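Local coordinates for substrate binding periplasmic protein (Ralstonia solanacearum, PDB 3LOP) that probably captures leucine or related amino acids in the periplasm as the substrate-binding component of a transport system, and holds leucine between its two lobes, at residues A[149-154]-A[178-183]; A[18-23]-A[204-209]. One frame throughout, in Å; residues are numbered along the deposited sequence.

Contact 1 (A[149-154]-A[178-183]); sequences QEDALG and YPRNTA. With LEU (leucine), chain B.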
ATOM      1  N   GLN A 149      11.216 -10.401   0.958  1.00  4.06           N
ATOM      2  CA  GLN A 149      10.606 -11.214  -0.083  1.00  4.28           C
ATOM      3  C   GLN A 149      11.635 -11.397  -1.197  1.00  5.33           C
ATOM      4  O   GLN A 149      12.350 -10.461  -1.556  1.00  5.40           O
ATOM      5  CB  GLN A 149       9.347 -10.523  -0.610  1.00  2.87           C
ATOM      6  CG  GLN A 149       8.572 -11.321  -1.651  1.00  3.09           C
ATOM      7  CD  GLN A 149       7.165 -10.793  -1.837  1.00  4.69           C
ATOM      8  OE1 GLN A 149       6.270 -11.089  -1.045  1.00  5.31           O
ATOM      9  NE2 GLN A 149       6.964  -9.991  -2.875  1.00  4.78           N
ATOM     10  N   GLU A 150      11.707 -12.607  -1.740  1.00  5.76           N
ATOM     11  CA  GLU A 150      12.677 -12.910  -2.784  1.00  7.84           C
ATOM     12  C   GLU A 150      12.277 -12.392  -4.164  1.00  7.59           C
ATOM     13  O   GLU A 150      12.035 -13.167  -5.093  1.00  8.74           O
ATOM     14  CB  GLU A 150      12.926 -14.418  -2.829  1.00 11.19           C
ATOM     15  CG  GLU A 150      14.142 -14.817  -3.640  1.00 19.17           C
ATOM     16  CD  GLU A 150      14.599 -16.226  -3.329  1.00 22.61           C
ATOM     17  OE1 GLU A 150      13.770 -17.157  -3.424  1.00 26.82           O
ATOM     18  OE2 GLU A 150      15.789 -16.401  -2.984  1.00 27.28           O
ATOM     19  N   ASP A 151      12.212 -11.069  -4.275  1.00  6.58           N
ATOM     20  CA  ASP A 151      11.864 -10.391  -5.518  1.00  7.00           C
ATOM     21  C   ASP A 151      12.090  -8.888  -5.346  1.00  6.71           C
ATOM     22  O   ASP A 151      12.770  -8.465  -4.407  1.00  7.11           O
ATOM     23  CB  ASP A 151      10.410 -10.696  -5.919  1.00  7.33           C
ATOM     24  CG  ASP A 151       9.393  -9.847  -5.179  1.00  7.76           C
ATOM     25  OD1 ASP A 151       9.713  -9.322  -4.091  1.00  7.55           O
ATOM     26  OD2 ASP A 151       8.258  -9.722  -5.691  1.00  8.59           O
ATOM     27  N   ALA A 152      11.528  -8.082  -6.242  1.00  6.27           N
ATOM     28  CA  ALA A 152      11.704  -6.631  -6.181  1.00  6.11           C
ATOM     29  C   ALA A 152      11.373  -5.990  -4.829  1.00  5.82           C
ATOM     30  O   ALA A 152      12.053  -5.055  -4.405  1.00  6.64           O
ATOM     31  CB  ALA A 152      10.893  -5.967  -7.286  1.00  7.60           C
ATOM     32  N   LEU A 153      10.336  -6.477  -4.153  1.00  5.38           N
ATOM     33  CA  LEU A 153       9.970  -5.915  -2.856  1.00  4.67           C
ATOM     34  C   LEU A 153      11.104  -6.091  -1.854  1.00  4.88           C
ATOM     35  O   LEU A 153      11.475  -5.146  -1.157  1.00  4.83           O
ATOM     36  CB  LEU A 153       8.701  -6.579  -2.303  1.00  4.84           C
ATOM     37  CG  LEU A 153       8.394  -6.249  -0.834  1.00  4.76           C
ATOM     38  CD1 LEU A 153       8.205  -4.746  -0.674  1.00  5.46           C
ATOM     39  CD2 LEU A 153       7.153  -7.002  -0.376  1.00  3.39           C
ATOM     40  N   GLY A 154      11.650  -7.302  -1.782  1.00  5.12           N
ATOM     41  CA  GLY A 154      12.738  -7.574  -0.858  1.00  6.29           C
ATOM     42  C   GLY A 154      13.977  -6.762  -1.177  1.00  6.88           C
ATOM     43  O   GLY A 154      14.684  -6.309  -0.275  1.00  6.73           O
ATOM     44  N   TYR A 178      12.021 -15.257   1.753  1.00  6.24           N
ATOM     45  CA  TYR A 178      10.897 -16.172   1.593  1.00  5.80           C
ATOM     46  C   TYR A 178      10.391 -15.920   0.170  1.00  5.94           C
ATOM     47  O   TYR A 178      10.543 -14.820  -0.359  1.00  5.33           O
ATOM     48  CB  TYR A 178       9.804 -15.891   2.633  1.00  6.10           C
ATOM     49  CG  TYR A 178       9.005 -14.639   2.376  1.00  5.29           C
ATOM     50  CD1 TYR A 178       7.919 -14.649   1.498  1.00  3.50           C
ATOM     51  CD2 TYR A 178       9.359 -13.434   2.974  1.00  4.35           C
ATOM     52  CE1 TYR A 178       7.212 -13.485   1.219  1.00  4.46           C
ATOM     53  CE2 TYR A 178       8.657 -12.265   2.700  1.00  4.25           C
ATOM     54  CZ  TYR A 178       7.588 -12.298   1.821  1.00  4.31           C
ATOM     55  OH  TYR A 178       6.904 -11.143   1.529  1.00  4.94           O
ATOM     56  N   PRO A 179       9.796 -16.937  -0.473  1.00  6.92           N
ATOM     57  CA  PRO A 179       9.275 -16.826  -1.845  1.00  6.85           C
ATOM     58  C   PRO A 179       8.036 -15.949  -2.001  1.00  5.91           C
ATOM     59  O   PRO A 179       7.113 -16.024  -1.193  1.00  7.20           O
ATOM     60  CB  PRO A 179       8.981 -18.280  -2.224  1.00  7.74           C
ATOM     61  CG  PRO A 179       9.837 -19.084  -1.279  1.00  8.08           C
ATOM     62  CD  PRO A 179       9.714 -18.326   0.001  1.00  8.33           C
ATOM     63  N   ARG A 180       8.011 -15.128  -3.050  1.00  6.76           N
ATOM     64  CA  ARG A 180       6.862 -14.259  -3.287  1.00  6.97           C
ATOM     65  C   ARG A 180       5.615 -15.103  -3.536  1.00  7.73           C
ATOM     66  O   ARG A 180       5.698 -16.231  -4.026  1.00  8.56           O
ATOM     67  CB  ARG A 180       7.108 -13.335  -4.491  1.00  6.69           C
ATOM     68  CG  ARG A 180       6.796 -13.958  -5.853  1.00  6.71           C
ATOM     69  CD  ARG A 180       7.202 -13.038  -6.997  1.00  7.40           C
ATOM     70  NE  ARG A 180       6.580 -11.718  -6.909  1.00  7.22           N
ATOM     71  CZ  ARG A 180       5.338 -11.436  -7.295  1.00  7.86           C
ATOM     72  NH1 ARG A 180       4.560 -12.381  -7.810  1.00  7.64           N
ATOM     73  NH2 ARG A 180       4.874 -10.203  -7.163  1.00  7.05           N
ATOM     74  N   ASN A 181       4.464 -14.540  -3.193  1.00  8.34           N
ATOM     75  CA  ASN A 181       3.177 -15.199  -3.371  1.00  9.50           C
ATOM     76  C   ASN A 181       3.009 -16.438  -2.501  1.00 10.24           C
ATOM     77  O   ASN A 181       2.203 -17.320  -2.799  1.00 10.63           O
ATOM     78  CB  ASN A 181       2.958 -15.555  -4.843  1.00 12.62           C
ATOM     79  CG  ASN A 181       1.721 -14.894  -5.419  1.00 15.39           C
ATOM     80  OD1 ASN A 181       1.051 -14.108  -4.743  1.00 16.46           O
ATOM     81  ND2 ASN A 181       1.408 -15.208  -6.670  1.00 16.66           N
ATOM     82  N   THR A 182       3.783 -16.502  -1.423  1.00  9.76           N
ATOM     83  CA  THR A 182       3.694 -17.614  -0.485  1.00  9.99           C
ATOM     84  C   THR A 182       3.887 -17.053   0.912  1.00 10.56           C
ATOM     85  O   THR A 182       4.171 -15.867   1.083  1.00 10.53           O
ATOM     86  CB  THR A 182       4.804 -18.667  -0.696  1.00 10.17           C
ATOM     87  OG1 THR A 182       6.033 -18.178  -0.142  1.00 12.07           O
ATOM     88  CG2 THR A 182       5.000 -18.966  -2.169  1.00 11.76           C
ATOM     89  N   ALA A 183       3.729 -17.920   1.903  1.00 10.28           N
ATOM     90  CA  ALA A 183       3.927 -17.552   3.295  1.00 10.56           C
ATOM     91  C   ALA A 183       4.900 -18.580   3.873  1.00 10.26           C
ATOM     92  O   ALA A 183       4.867 -18.884   5.062  1.00 12.06           O
ATOM     93  CB  ALA A 183       2.604 -17.589   4.049  1.00 11.24           C
TER
HETATM   94  N   LEU B 400       2.066  -3.957  -3.008  1.00  4.82           N
HETATM   95  CA  LEU B 400       2.410  -5.073  -2.082  1.00  7.09           C
HETATM   96  C   LEU B 400       1.484  -5.058  -0.883  1.00  7.25           C
HETATM   97  O   LEU B 400       1.365  -6.118  -0.238  1.00  7.88           O
HETATM   98  CB  LEU B 400       3.848  -4.915  -1.619  1.00  3.61           C
HETATM   99  CG  LEU B 400       4.677  -4.656  -2.872  1.00  7.47           C
HETATM  100  CD1 LEU B 400       5.717  -3.662  -2.606  1.00  1.00           C
HETATM  101  CD2 LEU B 400       5.259  -5.920  -3.363  1.00  1.00           C
HETATM  102  OXT LEU B 400       0.896  -3.987  -0.606  1.00  8.31           O
HETATM  103  O   HOH W   1       3.901 -12.058  -2.112  1.00  4.72           O
HETATM  104  O   HOH W   2      10.110 -15.210  -5.057  1.00 13.38           O
HETATM  105  O   HOH W   3       6.359  -7.920  -5.878  1.00  6.44           O

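Contact 2 (A[18-23]-A[204-209]); sequences QAVTGR and ATAEPA. With LEU (leucine), chain B.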
ATOM      1  N   GLN A  18      -2.079 -13.115  -1.281  1.00  5.27           N
ATOM      2  CA  GLN A  18      -2.316 -11.682  -1.147  1.00  5.01           C
ATOM      3  C   GLN A  18      -3.785 -11.280  -1.208  1.00  5.09           C
ATOM      4  O   GLN A  18      -4.098 -10.093  -1.266  1.00  5.18           O
ATOM      5  CB  GLN A  18      -1.547 -10.939  -2.240  1.00  4.01           C
ATOM      6  CG  GLN A  18      -0.077 -10.739  -1.936  1.00  4.47           C
ATOM      7  CD  GLN A  18       0.161  -9.553  -1.025  1.00  5.48           C
ATOM      8  OE1 GLN A  18      -0.269  -9.536   0.129  1.00  7.15           O
ATOM      9  NE2 GLN A  18       0.839  -8.543  -1.549  1.00  5.52           N
ATOM     10  N   ALA A  19      -4.680 -12.263  -1.182  1.00  5.72           N
ATOM     11  CA  ALA A  19      -6.115 -11.996  -1.254  1.00  6.66           C
ATOM     12  C   ALA A  19      -6.616 -10.986  -0.227  1.00  6.12           C
ATOM     13  O   ALA A  19      -7.427 -10.118  -0.551  1.00  6.69           O
ATOM     14  CB  ALA A  19      -6.890 -13.303  -1.116  1.00  6.80           C
ATOM     15  N   VAL A  20      -6.144 -11.091   1.010  1.00  6.98           N
ATOM     16  CA  VAL A  20      -6.591 -10.177   2.052  1.00  7.94           C
ATOM     17  C   VAL A  20      -6.311  -8.722   1.679  1.00  6.80           C
ATOM     18  O   VAL A  20      -7.153  -7.845   1.878  1.00  8.13           O
ATOM     19  CB  VAL A  20      -5.915 -10.503   3.406  1.00 10.04           C
ATOM     20  CG1 VAL A  20      -4.411 -10.329   3.300  1.00 12.65           C
ATOM     21  CG2 VAL A  20      -6.495  -9.623   4.500  1.00 10.39           C
ATOM     22  N   THR A  21      -5.132  -8.478   1.120  1.00  6.82           N
ATOM     23  CA  THR A  21      -4.736  -7.133   0.722  1.00  6.24           C
ATOM     24  C   THR A  21      -5.510  -6.639  -0.500  1.00  5.32           C
ATOM     25  O   THR A  21      -6.041  -5.523  -0.498  1.00  5.14           O
ATOM     26  CB  THR A  21      -3.224  -7.080   0.441  1.00  7.17           C
ATOM     27  OG1 THR A  21      -2.511  -7.312   1.664  1.00 10.51           O
ATOM     28  CG2 THR A  21      -2.825  -5.726  -0.122  1.00  8.99           C
ATOM     29  N   GLY A  22      -5.579  -7.469  -1.535  1.00  5.28           N
ATOM     30  CA  GLY A  22      -6.295  -7.083  -2.739  1.00  3.49           C
ATOM     31  C   GLY A  22      -7.771  -6.830  -2.489  1.00  3.31           C
ATOM     32  O   GLY A  22      -8.334  -5.860  -2.999  1.00  3.05           O
ATOM     33  N   ARG A  23      -8.404  -7.701  -1.709  1.00  3.20           N
ATOM     34  CA  ARG A  23      -9.823  -7.545  -1.411  1.00  3.63           C
ATOM     35  C   ARG A  23     -10.084  -6.236  -0.680  1.00  3.41           C
ATOM     36  O   ARG A  23     -11.086  -5.571  -0.934  1.00  4.29           O
ATOM     37  CB  ARG A  23     -10.325  -8.707  -0.554  1.00  5.23           C
ATOM     38  CG  ARG A  23     -10.273 -10.062  -1.227  1.00  8.40           C
ATOM     39  CD  ARG A  23     -10.568 -11.148  -0.209  1.00 10.09           C
ATOM     40  NE  ARG A  23     -10.302 -12.480  -0.734  1.00 13.72           N
ATOM     41  CZ  ARG A  23     -10.183 -13.566   0.022  1.00 15.08           C
ATOM     42  NH1 ARG A  23     -10.307 -13.474   1.340  1.00 17.43           N
ATOM     43  NH2 ARG A  23      -9.929 -14.740  -0.536  1.00 16.13           N
ATOM     44  N   ALA A 204       8.151  -7.440   3.793  1.00  5.74           N
ATOM     45  CA  ALA A 204       7.294  -8.499   3.291  1.00  5.73           C
ATOM     46  C   ALA A 204       5.841  -8.089   3.134  1.00  5.49           C
ATOM     47  O   ALA A 204       5.452  -6.964   3.451  1.00  5.68           O
ATOM     48  CB  ALA A 204       7.377  -9.683   4.238  1.00  7.89           C
ATOM     49  N   THR A 205       5.045  -9.027   2.633  1.00  4.03           N
ATOM     50  CA  THR A 205       3.621  -8.811   2.451  1.00  4.59           C
ATOM     51  C   THR A 205       2.895  -9.325   3.691  1.00  5.12           C
ATOM     52  O   THR A 205       3.495  -9.962   4.557  1.00  4.91           O
ATOM     53  CB  THR A 205       3.113  -9.527   1.188  1.00  4.88           C
ATOM     54  OG1 THR A 205       3.514 -10.902   1.222  1.00  6.46           O
ATOM     55  CG2 THR A 205       3.693  -8.862  -0.059  1.00  4.89           C
ATOM     56  N   ALA A 206       1.599  -9.046   3.767  1.00  5.05           N
ATOM     57  CA  ALA A 206       0.781  -9.411   4.916  1.00  7.32           C
ATOM     58  C   ALA A 206       0.864 -10.834   5.464  1.00  6.50           C
ATOM     59  O   ALA A 206       1.190 -11.022   6.640  1.00  5.44           O
ATOM     60  CB  ALA A 206      -0.677  -9.059   4.627  1.00  9.06           C
ATOM     61  N   GLU A 207       0.576 -11.830   4.631  1.00  5.91           N
ATOM     62  CA  GLU A 207       0.580 -13.215   5.099  1.00  7.66           C
ATOM     63  C   GLU A 207       1.931 -13.716   5.605  1.00  6.27           C
ATOM     64  O   GLU A 207       2.015 -14.254   6.708  1.00  5.50           O
ATOM     65  CB  GLU A 207       0.035 -14.153   4.019  1.00  9.71           C
ATOM     66  CG  GLU A 207      -0.119 -15.590   4.504  1.00 15.89           C
ATOM     67  CD  GLU A 207      -0.857 -16.477   3.520  1.00 18.63           C
ATOM     68  OE1 GLU A 207      -0.413 -16.585   2.358  1.00 19.27           O
ATOM     69  OE2 GLU A 207      -1.882 -17.073   3.912  1.00 23.64           O
ATOM     70  N   PRO A 208       3.000 -13.572   4.805  1.00  5.63           N
ATOM     71  CA  PRO A 208       4.289 -14.051   5.314  1.00  5.25           C
ATOM     72  C   PRO A 208       4.718 -13.283   6.564  1.00  4.56           C
ATOM     73  O   PRO A 208       5.315 -13.850   7.476  1.00  4.49           O
ATOM     74  CB  PRO A 208       5.236 -13.846   4.126  1.00  4.81           C
ATOM     75  CG  PRO A 208       4.570 -12.770   3.313  1.00  6.96           C
ATOM     76  CD  PRO A 208       3.114 -13.141   3.402  1.00  6.79           C
ATOM     77  N   ALA A 209       4.402 -11.994   6.613  1.00  4.83           N
ATOM     78  CA  ALA A 209       4.756 -11.192   7.777  1.00  5.51           C
ATOM     79  C   ALA A 209       4.063 -11.753   9.018  1.00  5.63           C
ATOM     80  O   ALA A 209       4.689 -11.924  10.065  1.00  6.53           O
ATOM     81  CB  ALA A 209       4.344  -9.734   7.564  1.00  4.84           C
TER
HETATM   82  N   LEU B 400       2.066  -3.957  -3.008  1.00  4.82           N
HETATM   83  CA  LEU B 400       2.410  -5.073  -2.082  1.00  7.09           C
HETATM   84  C   LEU B 400       1.484  -5.058  -0.883  1.00  7.25           C
HETATM   85  O   LEU B 400       1.365  -6.118  -0.238  1.00  7.88           O
HETATM   86  CB  LEU B 400       3.848  -4.915  -1.619  1.00  3.61           C
HETATM   87  CG  LEU B 400       4.677  -4.656  -2.872  1.00  7.47           C
HETATM   88  CD1 LEU B 400       5.717  -3.662  -2.606  1.00  1.00           C
HETATM   89  CD2 LEU B 400       5.259  -5.920  -3.363  1.00  1.00           C
HETATM   90  OXT LEU B 400       0.896  -3.987  -0.606  1.00  8.31           O
HETATM   91  O   HOH W   4       0.131 -11.613   1.818  1.00 14.34           O
HETATM   92  O   HOH W   5       0.283  -7.288   1.860  1.00  8.56           O

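Contact 1 (A[149-154]-A[178-183])
With CG anti to the backbone N (chi1 -177°), Gln149 runs past the ring of Tyr178, whose own CG sits between N and the carbonyl carbon (chi1 73°). Gln149 CA lies over one ring face, a CH-pi contact 3.9 Å from the centroid, while the phenol folds round to the amide: Tyr178 OH donates to Gln149 OE1 at 2.7 Å from above the carbonyl plane. A long residue with both an acceptor and a donor suits this place, because Gln149 NE2 turns the other way, to Asp151. Gln149 and Tyr178 end the neighbouring parallel strands 144-149 and 174-178 of an alpha/beta sheet, where Glu150 N still bonds to Tyr178 O (2.9 Å). Asp151, the N-cap of helix 152-166, suits its place because its two oxygens divide the work. OD1 caps the helix, taking Leu153 N and Gln149 NE2 from opposite faces of the carboxylate; OD2 receives Arg180 NE in a nearly straight salt bridge (2.9 Å, 173°), in the guanidinium plane but on the anti side of the carboxylate. A water spans Asp151 OD2 and Arg180 NH2, and Arg180 NH1 reaches the carbonyl of Gln56. From the helix's first turn, Leu153 CD1 meets CD1 of the bound leucine at 3.3 Å.

Contact 2 (A[18-23]-A[204-209])
Gln18 lays its terminal amide against the side chain of Thr205, the two side chains crossing at about a right angle. Gln18 NE2 comes to 3.2 Å from Thr205 CG2, and Gln18 OE1 faces Thr205 CB at 3.5 Å. The glutamine chain bends at chi2 (-82°), which turns CD out of the extended line. From there NE2 donates to the carboxylate atom O of the bound leucine at 2.8 Å and 172°, an almost straight bond. An amide suits this place because its two ends do different work: the nitrogen serves the ligand, while OE1 accepts from a water that in turn accepts from Glu207 N. That water thus joins Gln18 to the first turn of helix 206-218. A second water accepts from Ala206 N, lies 2.8 Å from Thr21 OG1 and 2.6 Å from the ligand atom O, and probably donates to the latter. The start of this helix therefore faces the ligand carboxylate through water, and the positive end of its dipole would be expected to steady the negative charge.

Direct packing is slight. Ala206 CB meets Val20 CG1 at 4.2 Å and Thr21 OG1 at 3.9 Å; the small methyl is consistent with the close approach of the two helix starts, with waters bridging beside it. Thr205 is the N-cap residue by position, but its hydroxyl makes no capping bond and is hydrogen-bonded elsewhere, and its methyl CG2 faces Gln18 and the ligand. Such a water-lined meeting of two lobes around an amino acid is consistent with the closed, ligand-bound form of a periplasmic binding protein. Gln18 and helix 19-38 follow strand 6-12 of the five-stranded parallel sheet, whereas Thr205 and helix 206-218 follow strand 199-203 of the four-stranded one, with Pro208 resting on Tyr178 at the end of strand 174-178.

Contacts 1 and 2 lie 11 Å apart between centres and share the bound leucine, each touching a different part of it: Leu153 of contact 1 meets its side chain, and Gln18 of contact 2 holds its carboxylate. Tyr178 couples them directly. Its OH is 3.0 Å from Thr205 N in a probable hydrogen bond, so one hydroxyl joins Gln149 to the backbone at the start of helix 206-218. Further along, Ala183 CB lies 3.4 Å from Glu207 CG. Both segments of contact 1 belong to one lobe, though Arg180 and Asn181 also reach Gln56 and Glu55 of the other; contact 2 joins the lobes directly. Ala106 and Arg285 supply further hydrogen bonds to the leucine.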